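Side-chain contacts in prolyl-tRNA synthetase (Giardia lamblia ATCC 50803, PDB 3IAL), which probably charges the proline-specific tRNA with its amino acid, activating proline with ATP and transferring it to the tRNA: residues B[51-56]-B[360-365]; B[133-136]-B[142-145]; B[279-284]-B[295-300]. All blocks are in the same frame, centred on the assembly; numbering follows the deposited sequence.

Contact 1. Residues B[51-56]-B[360-365]; sequences RPYGFF and KGVPLR
Tyr53 and Lys360 carry this contact, and a hydrogen bond from the tyrosine hydroxyl joins them. Tyr53 OH donates to Lys360 O at 2.7 Å; the hydroxyl stands above the carbonyl plane, with a C=O...donor angle of 130°. The acceptor lies at the edge of the ring, close to its plane. Lys360 is followed by Gly361, whose positive phi belongs to a Schellman motif after helix 350-359, on the way to strand 364-369. The contact fastens the first turn of helix 52-71, with Arg51 at its N-cap, to the anticodon-binding domain. Over the ring face the interactions are CH-pi and cation-pi. Lys360 CE sits 3.5 Å from the centroid of the Tyr53 ring, almost on its normal, while Lys360 NZ lies 3.9 Å from that centroid, displaced toward the CB end. Bends at chi2 (-79°) and chi3 (-90°) fold the lysine chain back over the tyrosine. The ammonium group also donates to Ala35 O, a bond that helps fix its position. Further out, Val362 CG2 comes within 4.1 Å of Tyr53 OH, a loose van der Waals contact, and Pro299 packs on the ring.

Contact 2. Residues B[133-136]-B[142-145]; sequences KWVR and PLKI
One methyl of Leu143, CD2, meets both Trp134 and Val135 at the end of helix 124-134. It lies 3.7 Å from Val135 CG2 and 3.8 Å from Trp134 CB, and it reaches Trp134 CE3 at 4.0 Å. The methyl sits at the edge of the indole, near the ring plane, and the leucine side chain crosses that of the tryptophan at about a right angle. Leu143 has CG anti to the backbone N (chi1 -179°), which carries its branch across to the helix terminus. No hydrogen bond joins the two segments.

Further out, Cys176 on strand 167-177 touches both Val135 and Leu143, and its backbone pairs with that of Leu143. The indole is also held by the second subunit: Trp134 NE1 donates to Asp39 OD2 of the second subunit, and Arg51 of the second subunit forms a cation-pi interaction with the ring. These partners position the aromatic group against which the leucine rests. Strands 143-152 and 167-177 form the antiparallel pair that corresponds to motif 2 of class II aminoacyl-tRNA synthetases, and the contact packs the preceding helix onto the beginning of that hairpin in the catalytic core.

Contact 3. Residues B[279-284]-B[295-300]; sequences ACALSI and PLIAPI
No ring or other flat side chain takes part where Ile297 meets Ala281 and Leu282; the flat group that matters here is the peptide carbonyl of Ala279, one turn before Ser283 in helix 276-285. Ser283 N and Ser283 OG reach Ala279 O from opposite faces of its plane. The hydroxyl donates at 2.7 Å from Ser283 OG to Ala279 O, tilted 33° from the carbonyl plane, and the backbone bond from Ser283 N to Ala279 O measures 3.0 Å. Two donors thus grip one oxygen, and the buried serine hydroxyl finds its acceptor within its own helix.

The contact between the segments is wholly apolar and small. Ile297 CD1 rests 3.9 Å from Leu282 CD2 and 4.3 Å from Ala281 CB, so that a single methyl touches two successive residues. CG1 of Ile297 stands between the backbone N and the carbonyl carbon (chi1 59°), and the extended chi2 then carries CD1 outward to the helix. Ile297 ends a short 3-10 segment, 295-297, followed by Ala298, whose N bonds back to Pro295 O.

Helix 276-285 follows strand 263-274, as expected for motif 3 of the class II core. Leu282 is also packed by Met32 of helix 24-34 and by Leu37 and Leu293, while the other segment leans on helix 52-71, with Ile297 against Ile61 and Leu296 against Leu64. Pro295 touches Tyr424 of helix 416-438, and the chain continues from here into strand 302-307.

Overall arrangement
Contacts 1 and 3 are neighbours, their centres about 8 Å apart, and together they lie where the catalytic core meets the anticodon-binding domain. They touch directly: Val362 CG1 is 3.3 Å from Ile300 O, and Phe56 CE2 is 3.6 Å from Pro299 CA. Contact 2 is remote, its centre about 39 Å from that of contact 1 and about 35 Å from that of contact 3, on the opposite side of the chain's centre from contact 1. In the dimer, however, segment 51-56 of one subunit reaches segment 133-136 of the other through Arg51 and Trp134. The side chain of Ala281 in contact 3 is about 13 Å from the bound prolyl-adenylate (PR8), too far to touch it.

Contact 1. Residues B[51-56]-B[360-365]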
ATOM      1  N   ARG B  51       5.316  14.108   1.282  1.00 26.81           N
ATOM      2  CA  ARG B  51       4.152  14.941   0.955  1.00 26.43           C
ATOM      3  C   ARG B  51       3.410  14.362  -0.261  1.00 24.16           C
ATOM      4  O   ARG B  51       3.975  13.544  -0.986  1.00 24.82           O
ATOM      5  CB  ARG B  51       4.596  16.382   0.712  1.00 27.55           C
ATOM      6  CG  ARG B  51       5.365  16.970   1.883  1.00 28.42           C
ATOM      7  CD  ARG B  51       5.650  18.430   1.675  1.00 29.81           C
ATOM      8  NE  ARG B  51       4.435  19.237   1.733  1.00 28.97           N
ATOM      9  CZ  ARG B  51       4.417  20.567   1.731  1.00 27.63           C
ATOM     10  NH1 ARG B  51       5.555  21.255   1.661  1.00 25.78           N
ATOM     11  NH2 ARG B  51       3.256  21.210   1.792  1.00 25.83           N
ATOM     12  N   PRO B  52       2.148  14.780  -0.492  1.00 25.56           N
ATOM     13  CA  PRO B  52       1.279  14.140  -1.501  1.00 26.45           C
ATOM     14  C   PRO B  52       1.868  13.922  -2.890  1.00 26.49           C
ATOM     15  O   PRO B  52       1.779  12.813  -3.438  1.00 26.56           O
ATOM     16  CB  PRO B  52       0.099  15.104  -1.588  1.00 26.71           C
ATOM     17  CG  PRO B  52      -0.025  15.637  -0.225  1.00 25.58           C
ATOM     18  CD  PRO B  52       1.396  15.796   0.268  1.00 25.63           C
ATOM     19  N   TYR B  53       2.446  14.975  -3.464  1.00 24.86           N
ATOM     20  CA  TYR B  53       2.960  14.907  -4.823  1.00 22.69           C
ATOM     21  C   TYR B  53       4.090  13.876  -4.917  1.00 22.42           C
ATOM     22  O   TYR B  53       4.148  13.095  -5.859  1.00 21.44           O
ATOM     23  CB  TYR B  53       3.429  16.296  -5.290  1.00 23.36           C
ATOM     24  CG  TYR B  53       3.470  16.429  -6.786  1.00 21.77           C
ATOM     25  CD1 TYR B  53       2.292  16.536  -7.521  1.00 24.05           C
ATOM     26  CD2 TYR B  53       4.679  16.432  -7.473  1.00 22.85           C
ATOM     27  CE1 TYR B  53       2.316  16.651  -8.901  1.00 24.42           C
ATOM     28  CE2 TYR B  53       4.715  16.545  -8.863  1.00 22.71           C
ATOM     29  CZ  TYR B  53       3.526  16.645  -9.564  1.00 23.52           C
ATOM     30  OH  TYR B  53       3.541  16.753 -10.917  1.00 23.16           O
ATOM     31  N   GLY B  54       4.976  13.874  -3.927  1.00 22.57           N
ATOM     32  CA  GLY B  54       6.022  12.865  -3.828  1.00 24.66           C
ATOM     33  C   GLY B  54       5.521  11.462  -3.506  1.00 24.62           C
ATOM     34  O   GLY B  54       5.955  10.488  -4.130  1.00 23.70           O
ATOM     35  N   PHE B  55       4.609  11.329  -2.538  1.00 25.17           N
ATOM     36  CA  PHE B  55       4.152   9.982  -2.170  1.00 25.43           C
ATOM     37  C   PHE B  55       3.433   9.261  -3.313  1.00 24.04           C
ATOM     38  O   PHE B  55       3.520   8.042  -3.416  1.00 24.70           O
ATOM     39  CB  PHE B  55       3.250   9.953  -0.935  1.00 25.64           C
ATOM     40  CG  PHE B  55       3.019   8.556  -0.424  1.00 25.93           C
ATOM     41  CD1 PHE B  55       4.061   7.849   0.158  1.00 28.21           C
ATOM     42  CD2 PHE B  55       1.799   7.918  -0.602  1.00 27.74           C
ATOM     43  CE1 PHE B  55       3.877   6.538   0.601  1.00 31.81           C
ATOM     44  CE2 PHE B  55       1.605   6.605  -0.149  1.00 26.69           C
ATOM     45  CZ  PHE B  55       2.645   5.923   0.454  1.00 25.98           C
ATOM     46  N   PHE B  56       2.725  10.001  -4.162  1.00 23.28           N
ATOM     47  CA  PHE B  56       2.070   9.387  -5.315  1.00 24.56           C
ATOM     48  C   PHE B  56       3.070   8.621  -6.198  1.00 25.27           C
ATOM     49  O   PHE B  56       2.751   7.555  -6.719  1.00 25.41           O
ATOM     50  CB  PHE B  56       1.324  10.420  -6.170  1.00 25.04           C
ATOM     51  CG  PHE B  56       0.724   9.825  -7.399  1.00 25.25           C
ATOM     52  CD1 PHE B  56      -0.599   9.427  -7.410  1.00 30.52           C
ATOM     53  CD2 PHE B  56       1.507   9.573  -8.518  1.00 23.72           C
ATOM     54  CE1 PHE B  56      -1.147   8.830  -8.523  1.00 29.68           C
ATOM     55  CE2 PHE B  56       0.963   8.972  -9.639  1.00 28.73           C
ATOM     56  CZ  PHE B  56      -0.369   8.599  -9.639  1.00 27.13           C
ATOM     57  N   LYS B 360       6.895  20.899 -11.665  1.00 31.39           N
ATOM     58  CA  LYS B 360       6.296  19.657 -11.166  1.00 32.35           C
ATOM     59  C   LYS B 360       6.406  18.502 -12.163  1.00 31.28           C
ATOM     60  O   LYS B 360       5.943  17.401 -11.888  1.00 32.97           O
ATOM     61  CB  LYS B 360       4.825  19.886 -10.817  1.00 31.84           C
ATOM     62  CG  LYS B 360       4.574  21.006  -9.822  1.00 33.07           C
ATOM     63  CD  LYS B 360       4.856  20.581  -8.393  1.00 33.86           C
ATOM     64  CE  LYS B 360       3.634  20.000  -7.693  1.00 35.11           C
ATOM     65  NZ  LYS B 360       3.886  19.843  -6.216  1.00 30.76           N
ATOM     66  N   GLY B 361       6.990  18.771 -13.327  1.00 31.68           N
ATOM     67  CA  GLY B 361       7.301  17.752 -14.315  1.00 30.16           C
ATOM     68  C   GLY B 361       6.135  17.083 -15.007  1.00 31.23           C
ATOM     69  O   GLY B 361       6.255  15.933 -15.443  1.00 32.20           O
ATOM     70  N   VAL B 362       5.016  17.793 -15.143  1.00 30.87           N
ATOM     71  CA  VAL B 362       3.848  17.236 -15.841  1.00 30.50           C
ATOM     72  C   VAL B 362       4.230  16.925 -17.296  1.00 28.85           C
ATOM     73  O   VAL B 362       4.677  17.808 -18.001  1.00 29.53           O
ATOM     74  CB  VAL B 362       2.636  18.198 -15.805  1.00 31.81           C
ATOM     75  CG1 VAL B 362       1.437  17.603 -16.587  1.00 28.59           C
ATOM     76  CG2 VAL B 362       2.250  18.499 -14.369  1.00 27.54           C
ATOM     77  N   PRO B 363       4.087  15.659 -17.733  1.00 31.59           N
ATOM     78  CA  PRO B 363       4.536  15.250 -19.073  1.00 30.78           C
ATOM     79  C   PRO B 363       4.022  16.115 -20.221  1.00 32.27           C
ATOM     80  O   PRO B 363       4.809  16.525 -21.076  1.00 32.27           O
ATOM     81  CB  PRO B 363       3.993  13.827 -19.199  1.00 30.94           C
ATOM     82  CG  PRO B 363       3.977  13.326 -17.782  1.00 31.54           C
ATOM     83  CD  PRO B 363       3.593  14.501 -16.952  1.00 29.83           C
ATOM     84  N   LEU B 364       2.723  16.400 -20.231  1.00 32.86           N
ATOM     85  CA  LEU B 364       2.105  17.113 -21.344  1.00 33.17           C
ATOM     86  C   LEU B 364       1.190  18.228 -20.856  1.00 32.56           C
ATOM     87  O   LEU B 364       0.434  18.051 -19.899  1.00 32.54           O
ATOM     88  CB  LEU B 364       1.286  16.142 -22.198  1.00 33.14           C
ATOM     89  CG  LEU B 364       2.031  15.077 -22.999  1.00 34.70           C
ATOM     90  CD1 LEU B 364       1.054  14.031 -23.542  1.00 36.94           C
ATOM     91  CD2 LEU B 364       2.819  15.706 -24.128  1.00 38.21           C
ATOM     92  N   ARG B 365       1.257  19.380 -21.511  1.00 33.38           N
ATOM     93  CA  ARG B 365       0.173  20.355 -21.402  1.00 34.60           C
ATOM     94  C   ARG B 365      -0.490  20.560 -22.750  1.00 34.38           C
ATOM     95  O   ARG B 365       0.165  20.550 -23.798  1.00 36.35           O
ATOM     96  CB  ARG B 365       0.631  21.696 -20.822  1.00 36.19           C
ATOM     97  CG  ARG B 365       1.455  22.547 -21.751  1.00 38.73           C
ATOM     98  CD  ARG B 365       1.574  23.969 -21.250  1.00 37.75           C
ATOM     99  NE  ARG B 365       2.487  24.717 -22.104  1.00 38.21           N
ATOM    100  CZ  ARG B 365       3.814  24.642 -22.034  1.00 38.14           C
ATOM    101  NH1 ARG B 365       4.403  23.865 -21.126  1.00 38.57           N
ATOM    102  NH2 ARG B 365       4.556  25.358 -22.869  1.00 39.68           N
TER

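Contact 2. Residues B[133-136]-B[142-145]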
ATOM      1  N   LYS B 133       8.134 -22.606  10.317  1.00 26.34           N
ATOM      2  CA  LYS B 133       6.823 -23.169  10.633  1.00 26.02           C
ATOM      3  C   LYS B 133       6.016 -23.504   9.374  1.00 24.84           C
ATOM      4  O   LYS B 133       5.347 -24.535   9.321  1.00 23.83           O
ATOM      5  CB  LYS B 133       6.041 -22.196  11.520  1.00 26.88           C
ATOM      6  CG  LYS B 133       6.781 -21.805  12.804  1.00 26.96           C
ATOM      7  CD  LYS B 133       5.970 -20.822  13.639  1.00 28.80           C
ATOM      8  CE  LYS B 133       6.723 -20.400  14.895  1.00 30.12           C
ATOM      9  NZ  LYS B 133       7.979 -19.690  14.534  1.00 38.50           N
ATOM     10  N   TRP B 134       6.089 -22.649   8.360  1.00 23.25           N
ATOM     11  CA  TRP B 134       5.303 -22.842   7.132  1.00 24.83           C
ATOM     12  C   TRP B 134       5.849 -23.929   6.194  1.00 26.10           C
ATOM     13  O   TRP B 134       5.110 -24.469   5.369  1.00 25.12           O
ATOM     14  CB  TRP B 134       5.188 -21.528   6.361  1.00 25.24           C
ATOM     15  CG  TRP B 134       4.559 -20.400   7.137  1.00 26.46           C
ATOM     16  CD1 TRP B 134       3.740 -20.503   8.225  1.00 24.26           C
ATOM     17  CD2 TRP B 134       4.676 -19.001   6.855  1.00 27.29           C
ATOM     18  NE1 TRP B 134       3.349 -19.255   8.643  1.00 26.73           N
ATOM     19  CE2 TRP B 134       3.909 -18.315   7.819  1.00 25.61           C
ATOM     20  CE3 TRP B 134       5.350 -18.259   5.874  1.00 26.04           C
ATOM     21  CZ2 TRP B 134       3.798 -16.929   7.833  1.00 27.55           C
ATOM     22  CZ3 TRP B 134       5.243 -16.881   5.893  1.00 27.69           C
ATOM     23  CH2 TRP B 134       4.477 -16.229   6.867  1.00 27.14           C
ATOM     24  N   VAL B 135       7.138 -24.231   6.311  1.00 26.17           N
ATOM     25  CA  VAL B 135       7.801 -25.172   5.420  1.00 25.38           C
ATOM     26  C   VAL B 135       8.093 -26.465   6.171  1.00 26.58           C
ATOM     27  O   VAL B 135       8.958 -26.496   7.037  1.00 27.52           O
ATOM     28  CB  VAL B 135       9.122 -24.598   4.883  1.00 24.91           C
ATOM     29  CG1 VAL B 135       9.831 -25.611   4.000  1.00 23.95           C
ATOM     30  CG2 VAL B 135       8.868 -23.287   4.136  1.00 23.36           C
ATOM     31  N   ARG B 136       7.347 -27.518   5.843  1.00 25.68           N
ATOM     32  CA  ARG B 136       7.562 -28.848   6.431  1.00 27.30           C
ATOM     33  C   ARG B 136       7.756 -29.941   5.375  1.00 26.83           C
ATOM     34  O   ARG B 136       8.435 -30.938   5.629  1.00 27.52           O
ATOM     35  CB  ARG B 136       6.399 -29.194   7.374  1.00 28.17           C
ATOM     36  CG  ARG B 136       6.241 -28.214   8.563  1.00 30.46           C
ATOM     37  CD  ARG B 136       7.453 -28.285   9.514  1.00 35.49           C
ATOM     38  NE  ARG B 136       7.494 -27.236  10.538  1.00 33.90           N
ATOM     39  CZ  ARG B 136       6.789 -27.244  11.668  1.00 38.09           C
ATOM     40  NH1 ARG B 136       5.952 -28.239  11.938  1.00 42.53           N
ATOM     41  NH2 ARG B 136       6.914 -26.250  12.543  1.00 36.76           N
ATOM     42  N   PRO B 142       7.620 -24.060  -4.057  1.00 25.27           N
ATOM     43  CA  PRO B 142       8.239 -22.830  -3.570  1.00 24.21           C
ATOM     44  C   PRO B 142       7.298 -21.982  -2.720  1.00 24.24           C
ATOM     45  O   PRO B 142       6.080 -22.047  -2.865  1.00 23.56           O
ATOM     46  CB  PRO B 142       8.609 -22.071  -4.858  1.00 24.88           C
ATOM     47  CG  PRO B 142       7.745 -22.624  -5.905  1.00 26.22           C
ATOM     48  CD  PRO B 142       7.441 -24.048  -5.521  1.00 24.85           C
ATOM     49  N   LEU B 143       7.886 -21.210  -1.821  1.00 23.62           N
ATOM     50  CA  LEU B 143       7.150 -20.308  -0.960  1.00 24.38           C
ATOM     51  C   LEU B 143       7.743 -18.936  -1.253  1.00 22.67           C
ATOM     52  O   LEU B 143       8.916 -18.686  -0.960  1.00 21.55           O
ATOM     53  CB  LEU B 143       7.325 -20.722   0.511  1.00 24.62           C
ATOM     54  CG  LEU B 143       6.614 -19.906   1.597  1.00 28.37           C
ATOM     55  CD1 LEU B 143       5.259 -19.381   1.137  1.00 29.85           C
ATOM     56  CD2 LEU B 143       6.467 -20.732   2.878  1.00 27.41           C
ATOM     57  N   LYS B 144       6.947 -18.085  -1.892  1.00 22.01           N
ATOM     58  CA  LYS B 144       7.414 -16.805  -2.422  1.00 22.18           C
ATOM     59  C   LYS B 144       6.532 -15.681  -1.912  1.00 23.90           C
ATOM     60  O   LYS B 144       5.341 -15.631  -2.222  1.00 24.37           O
ATOM     61  CB  LYS B 144       7.377 -16.827  -3.955  1.00 22.17           C
ATOM     62  CG  LYS B 144       8.104 -18.006  -4.600  1.00 21.47           C
ATOM     63  CD  LYS B 144       8.313 -17.783  -6.092  1.00 23.64           C
ATOM     64  CE  LYS B 144       8.888 -19.002  -6.775  1.00 21.93           C
ATOM     65  NZ  LYS B 144       9.179 -18.765  -8.212  1.00 19.96           N
ATOM     66  N   ILE B 145       7.112 -14.772  -1.131  1.00 24.24           N
ATOM     67  CA  ILE B 145       6.357 -13.657  -0.599  1.00 21.83           C
ATOM     68  C   ILE B 145       7.091 -12.333  -0.779  1.00 22.63           C
ATOM     69  O   ILE B 145       8.246 -12.303  -1.164  1.00 24.81           O
ATOM     70  CB  ILE B 145       5.961 -13.891   0.883  1.00 22.57           C
ATOM     71  CG1 ILE B 145       7.177 -14.185   1.772  1.00 23.69           C
ATOM     72  CG2 ILE B 145       4.953 -15.064   0.989  1.00 22.47           C
ATOM     73  CD1 ILE B 145       8.000 -12.993   2.154  1.00 24.09           C
TER

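Contact 3. Residues B[279-284]-B[295-300]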
ATOM      1  N   ALA B 279      14.424   8.271  -6.394  1.00 25.53           N
ATOM      2  CA  ALA B 279      15.575   9.175  -6.449  1.00 27.37           C
ATOM      3  C   ALA B 279      16.230   9.155  -7.838  1.00 28.03           C
ATOM      4  O   ALA B 279      16.498  10.214  -8.410  1.00 26.14           O
ATOM      5  CB  ALA B 279      16.590   8.823  -5.380  1.00 26.62           C
ATOM      6  N   CYS B 280      16.467   7.957  -8.373  1.00 28.29           N
ATOM      7  CA  CYS B 280      17.097   7.793  -9.695  1.00 29.77           C
ATOM      8  C   CYS B 280      16.273   8.419 -10.824  1.00 29.31           C
ATOM      9  O   CYS B 280      16.778   9.237 -11.582  1.00 28.78           O
ATOM     10  CB  CYS B 280      17.337   6.315 -10.012  1.00 30.79           C
ATOM     11  SG  CYS B 280      18.670   5.548  -9.072  1.00 28.49           S
ATOM     12  N   ALA B 281      15.007   8.032 -10.913  1.00 30.74           N
ATOM     13  CA  ALA B 281      14.098   8.527 -11.951  1.00 30.69           C
ATOM     14  C   ALA B 281      13.996  10.048 -11.947  1.00 31.47           C
ATOM     15  O   ALA B 281      13.991  10.672 -13.007  1.00 30.13           O
ATOM     16  CB  ALA B 281      12.727   7.926 -11.771  1.00 30.65           C
ATOM     17  N   LEU B 282      13.913  10.645 -10.760  1.00 29.67           N
ATOM     18  CA  LEU B 282      13.773  12.100 -10.669  1.00 28.42           C
ATOM     19  C   LEU B 282      15.079  12.780 -11.062  1.00 27.36           C
ATOM     20  O   LEU B 282      15.075  13.774 -11.785  1.00 24.93           O
ATOM     21  CB  LEU B 282      13.356  12.535  -9.266  1.00 26.41           C
ATOM     22  CG  LEU B 282      12.010  12.016  -8.729  1.00 28.21           C
ATOM     23  CD1 LEU B 282      11.757  12.640  -7.378  1.00 21.01           C
ATOM     24  CD2 LEU B 282      10.829  12.269  -9.665  1.00 20.53           C
ATOM     25  N   SER B 283      16.187  12.215 -10.596  1.00 26.89           N
ATOM     26  CA  SER B 283      17.492  12.855 -10.702  1.00 27.55           C
ATOM     27  C   SER B 283      18.031  12.811 -12.126  1.00 27.81           C
ATOM     28  O   SER B 283      18.596  13.795 -12.619  1.00 26.53           O
ATOM     29  CB  SER B 283      18.484  12.188  -9.746  1.00 26.40           C
ATOM     30  OG  SER B 283      18.130  12.421  -8.382  1.00 25.19           O
ATOM     31  N   ILE B 284      17.849  11.666 -12.774  1.00 27.51           N
ATOM     32  CA  ILE B 284      18.396  11.431 -14.099  1.00 28.19           C
ATOM     33  C   ILE B 284      17.640  12.210 -15.176  1.00 29.37           C
ATOM     34  O   ILE B 284      18.256  12.763 -16.089  1.00 29.68           O
ATOM     35  CB  ILE B 284      18.398   9.937 -14.438  1.00 27.36           C
ATOM     36  CG1 ILE B 284      19.378   9.200 -13.513  1.00 28.61           C
ATOM     37  CG2 ILE B 284      18.774   9.734 -15.905  1.00 25.22           C
ATOM     38  CD1 ILE B 284      19.373   7.690 -13.644  1.00 29.56           C
ATOM     39  N   PRO B 295       5.619   8.835 -17.236  1.00 26.58           N
ATOM     40  CA  PRO B 295       4.173   8.703 -17.029  1.00 28.73           C
ATOM     41  C   PRO B 295       3.759   7.888 -15.801  1.00 28.36           C
ATOM     42  O   PRO B 295       2.818   8.282 -15.105  1.00 30.93           O
ATOM     43  CB  PRO B 295       3.695   8.016 -18.317  1.00 28.97           C
ATOM     44  CG  PRO B 295       4.632   8.488 -19.355  1.00 28.26           C
ATOM     45  CD  PRO B 295       5.977   8.682 -18.658  1.00 27.59           C
ATOM     46  N   LEU B 296       4.447   6.777 -15.543  1.00 27.52           N
ATOM     47  CA  LEU B 296       4.146   5.914 -14.392  1.00 29.76           C
ATOM     48  C   LEU B 296       3.974   6.708 -13.096  1.00 30.14           C
ATOM     49  O   LEU B 296       3.047   6.466 -12.326  1.00 29.09           O
ATOM     50  CB  LEU B 296       5.259   4.876 -14.185  1.00 29.29           C
ATOM     51  CG  LEU B 296       5.083   3.960 -12.962  1.00 33.42           C
ATOM     52  CD1 LEU B 296       3.912   2.999 -13.187  1.00 32.54           C
ATOM     53  CD2 LEU B 296       6.372   3.193 -12.621  1.00 30.33           C
ATOM     54  N   ILE B 297       4.876   7.655 -12.866  1.00 31.48           N
ATOM     55  CA  ILE B 297       4.917   8.381 -11.597  1.00 31.96           C
ATOM     56  C   ILE B 297       4.430   9.822 -11.679  1.00 30.93           C
ATOM     57  O   ILE B 297       4.594  10.563 -10.730  1.00 32.86           O
ATOM     58  CB  ILE B 297       6.341   8.357 -10.972  1.00 32.01           C
ATOM     59  CG1 ILE B 297       7.384   8.991 -11.918  1.00 31.01           C
ATOM     60  CG2 ILE B 297       6.714   6.932 -10.603  1.00 29.48           C
ATOM     61  CD1 ILE B 297       8.734   9.354 -11.242  1.00 21.78           C
ATOM     62  N   ALA B 298       3.826  10.222 -12.794  1.00 30.65           N
ATOM     63  CA  ALA B 298       3.257  11.565 -12.899  1.00 31.31           C
ATOM     64  C   ALA B 298       1.881  11.566 -12.236  1.00 31.22           C
ATOM     65  O   ALA B 298       0.970  10.883 -12.716  1.00 29.94           O
ATOM     66  CB  ALA B 298       3.134  11.988 -14.367  1.00 30.63           C
ATOM     67  N   PRO B 299       1.715  12.319 -11.132  1.00 31.26           N
ATOM     68  CA  PRO B 299       0.362  12.412 -10.561  1.00 31.38           C
ATOM     69  C   PRO B 299      -0.666  12.984 -11.548  1.00 31.29           C
ATOM     70  O   PRO B 299      -1.839  12.624 -11.484  1.00 31.47           O
ATOM     71  CB  PRO B 299       0.555  13.339  -9.351  1.00 30.70           C
ATOM     72  CG  PRO B 299       1.971  13.136  -8.960  1.00 32.46           C
ATOM     73  CD  PRO B 299       2.698  13.016 -10.284  1.00 32.23           C
ATOM     74  N   ILE B 300      -0.210  13.850 -12.454  1.00 32.24           N
ATOM     75  CA  ILE B 300      -1.017  14.362 -13.557  1.00 32.54           C
ATOM     76  C   ILE B 300      -0.251  14.130 -14.854  1.00 32.57           C
ATOM     77  O   ILE B 300       0.803  14.720 -15.060  1.00 34.20           O
ATOM     78  CB  ILE B 300      -1.276  15.877 -13.378  1.00 36.52           C
ATOM     79  CG1 ILE B 300      -2.261  16.119 -12.231  1.00 39.62           C
ATOM     80  CG2 ILE B 300      -1.806  16.508 -14.667  1.00 37.77           C
ATOM     81  CD1 ILE B 300      -2.188  17.532 -11.671  1.00 44.80           C
TER